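Local coordinates for probable branched-chain amino acid ABC transporter, amino acid binding protein (Thermus thermophilus, PDB 3LKB) that probably serves as the amino acid-binding component of a branched-chain amino acid ABC transporter and here holds a valine in its ligand pocket, at residues 356-361 against 367-372; 163-168 against 379-384. The protein carries 2 engineered substitutions. All coordinates share one frame; numbering follows the deposited sequence.

Contact 1 of 2, residues 356-361 against 367-372; sequences LRILEA and VPVTEP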
ATOM      1  N   LEU A 356     -20.519  18.758   8.799  1.00 10.74           N
ATOM      2  CA  LEU A 356     -19.554  18.622   7.722  1.00 10.45           C
ATOM      3  C   LEU A 356     -19.425  20.001   7.097  1.00  9.79           C
ATOM      4  O   LEU A 356     -20.209  20.900   7.438  1.00  9.52           O
ATOM      5  CB  LEU A 356     -19.977  17.547   6.693  1.00 10.91           C
ATOM      6  CG  LEU A 356     -21.393  17.598   6.105  1.00 13.20           C
ATOM      7  CD1 LEU A 356     -21.598  18.807   5.280  1.00 13.95           C
ATOM      8  CD2 LEU A 356     -21.637  16.385   5.257  1.00 14.83           C
ATOM      9  N   ARG A 357     -18.420  20.177   6.244  1.00  7.74           N
ATOM     10  CA  ARG A 357     -18.313  21.374   5.433  1.00  6.71           C
ATOM     11  C   ARG A 357     -18.022  20.967   3.994  1.00  6.99           C
ATOM     12  O   ARG A 357     -17.689  19.804   3.714  1.00  6.34           O
ATOM     13  CB  ARG A 357     -17.141  22.277   5.915  1.00  8.34           C
ATOM     14  CG  ARG A 357     -17.075  22.615   7.411  1.00  4.31           C
ATOM     15  CD  ARG A 357     -15.834  23.407   7.705  1.00  5.20           C
ATOM     16  NE  ARG A 357     -14.644  22.562   7.809  1.00  6.24           N
ATOM     17  CZ  ARG A 357     -13.416  23.004   8.100  1.00  5.48           C
ATOM     18  NH1 ARG A 357     -13.219  24.311   8.318  1.00  5.49           N
ATOM     19  NH2 ARG A 357     -12.385  22.139   8.157  1.00  2.00           N
ATOM     20  N   ILE A 358     -18.196  21.913   3.079  1.00  6.65           N
ATOM     21  CA  ILE A 358     -17.668  21.776   1.745  1.00  7.12           C
ATOM     22  C   ILE A 358     -16.373  22.592   1.668  1.00  8.21           C
ATOM     23  O   ILE A 358     -16.314  23.759   2.095  1.00  7.75           O
ATOM     24  CB  ILE A 358     -18.678  22.283   0.687  1.00  8.30           C
ATOM     25  CG1 ILE A 358     -20.089  21.683   0.889  1.00  8.76           C
ATOM     26  CG2 ILE A 358     -18.165  22.172  -0.755  1.00  4.75           C
ATOM     27  CD1 ILE A 358     -20.157  20.270   0.888  1.00 14.84           C
ATOM     28  N   LEU A 359     -15.321  21.970   1.145  1.00  9.35           N
ATOM     29  CA  LEU A 359     -14.051  22.673   0.946  1.00 10.65           C
ATOM     30  C   LEU A 359     -13.747  22.710  -0.551  1.00 10.88           C
ATOM     31  O   LEU A 359     -14.198  21.829  -1.290  1.00 11.16           O
ATOM     32  CB  LEU A 359     -12.908  22.024   1.739  1.00 10.30           C
ATOM     33  CG  LEU A 359     -13.258  21.843   3.246  1.00 13.67           C
ATOM     34  CD1 LEU A 359     -13.877  20.525   3.645  1.00 13.28           C
ATOM     35  CD2 LEU A 359     -12.120  22.117   4.176  1.00 12.03           C
ATOM     36  N   GLU A 360     -13.018  23.739  -0.996  1.00 10.62           N
ATOM     37  CA  GLU A 360     -12.642  23.874  -2.374  1.00 10.70           C
ATOM     38  C   GLU A 360     -11.131  23.830  -2.470  1.00 10.61           C
ATOM     39  O   GLU A 360     -10.443  24.503  -1.684  1.00 11.35           O
ATOM     40  CB  GLU A 360     -13.141  25.206  -2.940  1.00 11.04           C
ATOM     41  CG  GLU A 360     -12.706  25.380  -4.421  1.00 15.53           C
ATOM     42  CD  GLU A 360     -13.201  26.640  -5.105  1.00 22.22           C
ATOM     43  OE1 GLU A 360     -13.846  27.517  -4.484  1.00 26.68           O
ATOM     44  OE2 GLU A 360     -12.919  26.774  -6.302  1.00 27.26           O
ATOM     45  N   ALA A 361     -10.611  23.063  -3.421  1.00 10.40           N
ATOM     46  CA  ALA A 361      -9.154  22.998  -3.665  1.00 11.16           C
ATOM     47  C   ALA A 361      -8.682  24.304  -4.337  1.00 11.75           C
ATOM     48  O   ALA A 361      -9.159  24.646  -5.452  1.00  9.75           O
ATOM     49  CB  ALA A 361      -8.828  21.806  -4.578  1.00 10.12           C
ATOM     50  N   VAL A 367      -9.619  24.545   0.959  1.00 12.62           N
ATOM     51  CA  VAL A 367     -10.000  25.721   1.719  1.00 13.28           C
ATOM     52  C   VAL A 367     -11.498  25.606   2.024  1.00 14.21           C
ATOM     53  O   VAL A 367     -12.283  25.345   1.132  1.00 13.01           O
ATOM     54  CB  VAL A 367      -9.844  26.992   0.840  1.00 13.74           C
ATOM     55  CG1 VAL A 367     -10.446  28.181   1.514  1.00 13.51           C
ATOM     56  CG2 VAL A 367      -8.370  27.227   0.476  1.00 14.56           C
ATOM     57  N   PRO A 368     -11.896  25.816   3.289  1.00 15.91           N
ATOM     58  CA  PRO A 368     -13.347  25.762   3.577  1.00 16.80           C
ATOM     59  C   PRO A 368     -14.110  26.896   2.922  1.00 17.23           C
ATOM     60  O   PRO A 368     -13.763  28.064   3.101  1.00 18.73           O
ATOM     61  CB  PRO A 368     -13.431  25.915   5.109  1.00 16.71           C
ATOM     62  CG  PRO A 368     -12.065  26.416   5.538  1.00 18.62           C
ATOM     63  CD  PRO A 368     -11.078  25.846   4.520  1.00 15.81           C
ATOM     64  N   VAL A 369     -15.128  26.551   2.154  1.00 16.67           N
ATOM     65  CA  VAL A 369     -16.029  27.546   1.622  1.00 16.19           C
ATOM     66  C   VAL A 369     -17.404  27.465   2.323  1.00 16.75           C
ATOM     67  O   VAL A 369     -18.374  28.016   1.816  1.00 17.10           O
ATOM     68  CB  VAL A 369     -16.186  27.419   0.087  1.00 15.64           C
ATOM     69  CG1 VAL A 369     -14.896  27.743  -0.616  1.00 14.19           C
ATOM     70  CG2 VAL A 369     -16.686  26.023  -0.318  1.00 16.44           C
ATOM     71  N   THR A 370     -17.494  26.747   3.453  1.00 16.03           N
ATOM     72  CA  THR A 370     -18.691  26.830   4.326  1.00 15.01           C
ATOM     73  C   THR A 370     -18.323  26.782   5.830  1.00 16.05           C
ATOM     74  O   THR A 370     -17.170  26.520   6.212  1.00 16.84           O
ATOM     75  CB  THR A 370     -19.827  25.753   4.025  1.00 13.59           C
ATOM     76  OG1 THR A 370     -19.347  24.438   4.277  1.00 11.40           O
ATOM     77  CG2 THR A 370     -20.352  25.810   2.633  1.00 10.49           C
ATOM     78  N   GLU A 371     -19.306  27.104   6.660  1.00 16.62           N
ATOM     79  CA  GLU A 371     -19.305  26.801   8.078  1.00 16.86           C
ATOM     80  C   GLU A 371     -19.806  25.352   8.276  1.00 15.03           C
ATOM     81  O   GLU A 371     -20.419  24.781   7.367  1.00 13.04           O
ATOM     82  CB  GLU A 371     -20.246  27.789   8.741  1.00 18.19           C
ATOM     83  CG  GLU A 371     -19.557  28.900   9.502  1.00 26.62           C
ATOM     84  CD  GLU A 371     -19.450  28.537  11.009  1.00 39.61           C
ATOM     85  OE1 GLU A 371     -20.184  27.592  11.473  1.00 44.42           O
ATOM     86  OE2 GLU A 371     -18.637  29.179  11.727  1.00 40.45           O
ATOM     87  N   PRO A 372     -19.504  24.724   9.445  1.00 14.00           N
ATOM     88  CA  PRO A 372     -20.041  23.368   9.651  1.00 12.94           C
ATOM     89  C   PRO A 372     -21.559  23.399   9.565  1.00 13.06           C
ATOM     90  O   PRO A 372     -22.140  24.345  10.087  1.00 14.62           O
ATOM     91  CB  PRO A 372     -19.605  23.048  11.064  1.00 13.11           C
ATOM     92  CG  PRO A 372     -18.268  23.839  11.213  1.00 12.92           C
ATOM     93  CD  PRO A 372     -18.559  25.113  10.511  1.00 13.01           C
TER
HETATM   94  O   HOH W   1     -14.907  26.724   8.369  1.00 26.79           O
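The guanidinium of Arg357 is met obliquely by the ring of Pro368, whose CB lies 3.6 Å from Arg357 NH1, and a water lies at its edge, in plane. That water accepts from NH1 of Arg357 and donates to the carbonyl O of Thr370, bridging the two segments. Within its own strand, Leu359 sets its methyl CD2 over one face of the group, 3.9 Å above the guanidinium plane of Arg357 and offset toward the rim, and NH2 is held by a salt bridge to Glu260. The Arg357 chain bends at chi3 (-80°), which brings its end alongside Pro368, the two side chains pointing the same way; nearer the backbone, CG packs on Pro372.

Backbone pairing is antiparallel at 360 and 367, where Glu360 and Val367 exchange two bonds, Glu360 N to Val367 O and Val367 N to Glu360 O, both 2.8 Å. Next to them Val369 N bonds to Ile358 O at 3.0 Å. At Thr370 a side chain takes over from the backbone: OG1, placed by chi1 (64°) between its own N and carbonyl carbon, accepts from Ile358 N at 3.0 Å, nearly straight at 163°. Ile358 CG2 also meets Val369 CG2 at 4.1 Å. The arrangement is an antiparallel beta hairpin, formed by strands 357-362 and 365-368, at one margin of the mixed sheet of a periplasmic-binding-protein lobe.

Contact 2 of 2, residues 163-168 against 379-384; sequences ARKAAR and RKVHYG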
ATOM      1  N   ALA A 163     -29.004  10.123  -3.214  1.00 14.10           N
ATOM      2  CA  ALA A 163     -28.731  11.164  -4.201  1.00 15.16           C
ATOM      3  C   ALA A 163     -29.860  11.299  -5.227  1.00 16.08           C
ATOM      4  O   ALA A 163     -30.231  12.398  -5.605  1.00 16.04           O
ATOM      5  CB  ALA A 163     -27.423  10.905  -4.890  1.00 14.82           C
ATOM      6  N   ARG A 164     -30.399  10.176  -5.685  1.00 17.38           N
ATOM      7  CA  ARG A 164     -31.447  10.232  -6.674  1.00 19.12           C
ATOM      8  C   ARG A 164     -32.631  10.951  -6.051  1.00 19.96           C
ATOM      9  O   ARG A 164     -33.194  11.909  -6.636  1.00 20.33           O
ATOM     10  CB  ARG A 164     -31.848   8.839  -7.176  1.00 18.93           C
ATOM     11  CG  ARG A 164     -30.775   8.135  -8.015  1.00 22.26           C
ATOM     12  CD  ARG A 164     -31.401   6.933  -8.752  1.00 27.26           C
ATOM     13  NE  ARG A 164     -30.469   6.017  -9.433  1.00 27.23           N
ATOM     14  CZ  ARG A 164     -30.056   6.173 -10.697  1.00 29.88           C
ATOM     15  NH1 ARG A 164     -30.464   7.230 -11.394  1.00 29.25           N
ATOM     16  NH2 ARG A 164     -29.220   5.286 -11.264  1.00 29.30           N
ATOM     17  N   LYS A 165     -33.016  10.532  -4.857  1.00 19.98           N
ATOM     18  CA  LYS A 165     -34.171  11.189  -4.331  1.00 21.01           C
ATOM     19  C   LYS A 165     -33.922  12.647  -3.962  1.00 20.42           C
ATOM     20  O   LYS A 165     -34.826  13.445  -4.130  1.00 21.17           O
ATOM     21  CB  LYS A 165     -34.947  10.366  -3.293  1.00 21.86           C
ATOM     22  CG  LYS A 165     -34.323  10.111  -2.012  1.00 26.45           C
ATOM     23  CD  LYS A 165     -33.878   8.635  -1.919  1.00 33.33           C
ATOM     24  CE  LYS A 165     -35.016   7.647  -2.061  1.00 35.94           C
ATOM     25  NZ  LYS A 165     -35.136   6.812  -0.816  1.00 38.88           N
ATOM     26  N   ALA A 166     -32.709  13.002  -3.510  1.00 19.62           N
ATOM     27  CA  ALA A 166     -32.358  14.403  -3.282  1.00 17.99           C
ATOM     28  C   ALA A 166     -32.353  15.198  -4.580  1.00 17.25           C
ATOM     29  O   ALA A 166     -32.818  16.321  -4.595  1.00 15.88           O
ATOM     30  CB  ALA A 166     -31.000  14.537  -2.547  1.00 18.01           C
ATOM     31  N   ALA A 167     -31.846  14.612  -5.664  1.00 17.07           N
ATOM     32  CA  ALA A 167     -31.792  15.303  -6.948  1.00 18.07           C
ATOM     33  C   ALA A 167     -33.184  15.649  -7.409  1.00 19.61           C
ATOM     34  O   ALA A 167     -33.444  16.751  -7.895  1.00 19.21           O
ATOM     35  CB  ALA A 167     -31.124  14.469  -7.981  1.00 17.61           C
ATOM     36  N   ARG A 168     -34.081  14.698  -7.219  1.00 21.60           N
ATOM     37  CA  ARG A 168     -35.450  14.899  -7.546  1.00 24.70           C
ATOM     38  C   ARG A 168     -35.976  16.100  -6.740  1.00 24.52           C
ATOM     39  O   ARG A 168     -36.562  17.030  -7.309  1.00 24.54           O
ATOM     40  CB  ARG A 168     -36.251  13.603  -7.316  1.00 25.90           C
ATOM     41  CG  ARG A 168     -37.721  13.837  -7.007  1.00 32.04           C
ATOM     42  CD  ARG A 168     -38.439  12.542  -6.568  1.00 43.44           C
ATOM     43  NE  ARG A 168     -39.894  12.548  -6.833  1.00 49.38           N
ATOM     44  CZ  ARG A 168     -40.803  13.341  -6.244  1.00 53.60           C
ATOM     45  NH1 ARG A 168     -40.454  14.281  -5.339  1.00 52.51           N
ATOM     46  NH2 ARG A 168     -42.088  13.205  -6.590  1.00 55.26           N
ATOM     47  N   ARG A 379     -32.018  14.310   5.770  1.00 13.94           N
ATOM     48  CA  ARG A 379     -32.923  13.635   6.688  1.00 14.65           C
ATOM     49  C   ARG A 379     -34.320  13.447   6.068  1.00 15.07           C
ATOM     50  O   ARG A 379     -34.896  12.370   6.223  1.00 14.33           O
ATOM     51  CB  ARG A 379     -32.962  14.296   8.058  1.00 14.71           C
ATOM     52  CG  ARG A 379     -31.686  14.220   8.810  1.00 14.19           C
ATOM     53  CD  ARG A 379     -31.585  15.337   9.808  1.00 18.70           C
ATOM     54  NE  ARG A 379     -30.405  15.238  10.683  1.00 24.03           N
ATOM     55  CZ  ARG A 379     -29.121  15.353  10.299  1.00 23.06           C
ATOM     56  NH1 ARG A 379     -28.789  15.581   9.039  1.00 22.36           N
ATOM     57  NH2 ARG A 379     -28.154  15.273  11.200  1.00 24.39           N
ATOM     58  N   LYS A 380     -34.841  14.434   5.325  1.00 15.81           N
ATOM     59  CA  LYS A 380     -36.118  14.168   4.647  1.00 17.30           C
ATOM     60  C   LYS A 380     -36.070  12.988   3.670  1.00 16.68           C
ATOM     61  O   LYS A 380     -36.885  12.097   3.772  1.00 15.91           O
ATOM     62  CB  LYS A 380     -36.818  15.396   4.030  1.00 17.80           C
ATOM     63  CG  LYS A 380     -35.995  16.253   3.119  1.00 23.99           C
ATOM     64  CD  LYS A 380     -35.467  17.614   3.799  1.00 29.92           C
ATOM     65  CE  LYS A 380     -36.432  18.860   3.675  1.00 29.98           C
ATOM     66  NZ  LYS A 380     -35.754  20.179   3.497  1.00 25.09           N
ATOM     67  N   VAL A 381     -35.105  12.956   2.752  1.00 17.20           N
ATOM     68  CA  VAL A 381     -35.080  11.860   1.778  1.00 17.09           C
ATOM     69  C   VAL A 381     -34.783  10.517   2.418  1.00 17.41           C
ATOM     70  O   VAL A 381     -35.258   9.480   1.949  1.00 18.62           O
ATOM     71  CB  VAL A 381     -34.174  12.133   0.539  1.00 16.92           C
ATOM     72  CG1 VAL A 381     -34.537  13.503  -0.066  1.00 17.98           C
ATOM     73  CG2 VAL A 381     -32.675  12.030   0.865  1.00 16.31           C
ATOM     74  N   HIS A 382     -34.011  10.519   3.487  1.00 17.39           N
ATOM     75  CA  HIS A 382     -33.634   9.267   4.085  1.00 17.66           C
ATOM     76  C   HIS A 382     -34.581   8.736   5.162  1.00 19.14           C
ATOM     77  O   HIS A 382     -34.838   7.552   5.199  1.00 19.41           O
ATOM     78  CB  HIS A 382     -32.191   9.289   4.589  1.00 16.86           C
ATOM     79  CG  HIS A 382     -31.655   7.920   4.831  1.00 14.41           C
ATOM     80  ND1 HIS A 382     -31.672   7.330   6.072  1.00 13.60           N
ATOM     81  CD2 HIS A 382     -31.207   6.981   3.969  1.00 12.93           C
ATOM     82  CE1 HIS A 382     -31.216   6.099   5.974  1.00 13.37           C
ATOM     83  NE2 HIS A 382     -30.929   5.860   4.705  1.00 14.06           N
ATOM     84  N   TYR A 383     -35.080   9.605   6.039  1.00 20.96           N
ATOM     85  CA  TYR A 383     -35.960   9.204   7.129  1.00 22.61           C
ATOM     86  C   TYR A 383     -37.458   9.537   6.882  1.00 23.94           C
ATOM     87  O   TYR A 383     -38.326   8.988   7.578  1.00 24.68           O
ATOM     88  CB  TYR A 383     -35.471   9.808   8.450  1.00 22.61           C
ATOM     89  CG  TYR A 383     -34.120   9.242   8.916  1.00 24.52           C
ATOM     90  CD1 TYR A 383     -34.019   7.945   9.461  1.00 26.54           C
ATOM     91  CD2 TYR A 383     -32.950   9.990   8.779  1.00 23.37           C
ATOM     92  CE1 TYR A 383     -32.768   7.440   9.872  1.00 28.41           C
ATOM     93  CE2 TYR A 383     -31.724   9.514   9.169  1.00 25.33           C
ATOM     94  CZ  TYR A 383     -31.628   8.246   9.712  1.00 29.57           C
ATOM     95  OH  TYR A 383     -30.390   7.792  10.079  1.00 31.45           O
ATOM     96  N   GLY A 384     -37.748  10.413   5.911  1.00 23.84           N
ATOM     97  CA  GLY A 384     -39.116  10.786   5.546  1.00 25.17           C
ATOM     98  C   GLY A 384     -39.650  11.867   6.456  1.00 26.70           C
ATOM     99  O   GLY A 384     -38.897  12.377   7.316  1.00 28.11           O
TER
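Lys165 points its CB toward helix 376-383, and the chain beyond it drapes over Val381. The first torsion (chi1 68°) sets CG between the backbone N and the carbonyl carbon of Lys165, and there CG makes the closest approach between the two segments, modelled at 3.3 Å from Val381 CB, unusually tight for two carbons and doubtful in its exact value. The same methylene has both valine methyls near it, CG2 of Val381 at 3.8 Å and CG1 of Val381 at 3.9 Å, so it sits against the branch point of the valine. From CG onward the lysine is bent at each remaining torsion. CD passes 4.2 Å from the carbonyl O of Val381, and at the tip NZ lies 3.8 Å from that same oxygen, too far for a hydrogen bond.

Val381 projects toward helix 160-170 from the other side. Its CG1 lies 3.9 Å from Ala166 N, and also faces the Ala166 methyl, whose CB is 4.4 Å away. Lys165 with Val381 forms most of this small interface of 154 Å². Ala166 also rests on Val131 and Leu134 of helix 126-140, while Val381 touches Glu169 one turn further on. This is apolar packing between two helices, fastening the C-terminal helix 376-383 to helix 160-170 on the outside of an alpha/beta lobe of the periplasmic-binding-protein fold.

How the contacts relate
Contact 1 is nested along the chain within the loop that contact 2 closes: 163-168 comes first, then both segments of the hairpin, then 379-384. Strand 365-368 and helix 376-383 follow each other in sequence, and the chain leaving 367-372 enters that helix, which carries 379-384, after a short linker. Their centres are 22 Å apart and their nearest atoms about 8 Å, without touching. Helix 126-140 is shared by both, touching Leu356 and Ile358 of contact 1 and Ala163 and Ala166 of contact 2; its Glu128 also salt-bridges Arg379. Both lie in the lobe built on the seven-stranded mixed sheet, contact 1 at the sheet margin and contact 2 among its outer helices.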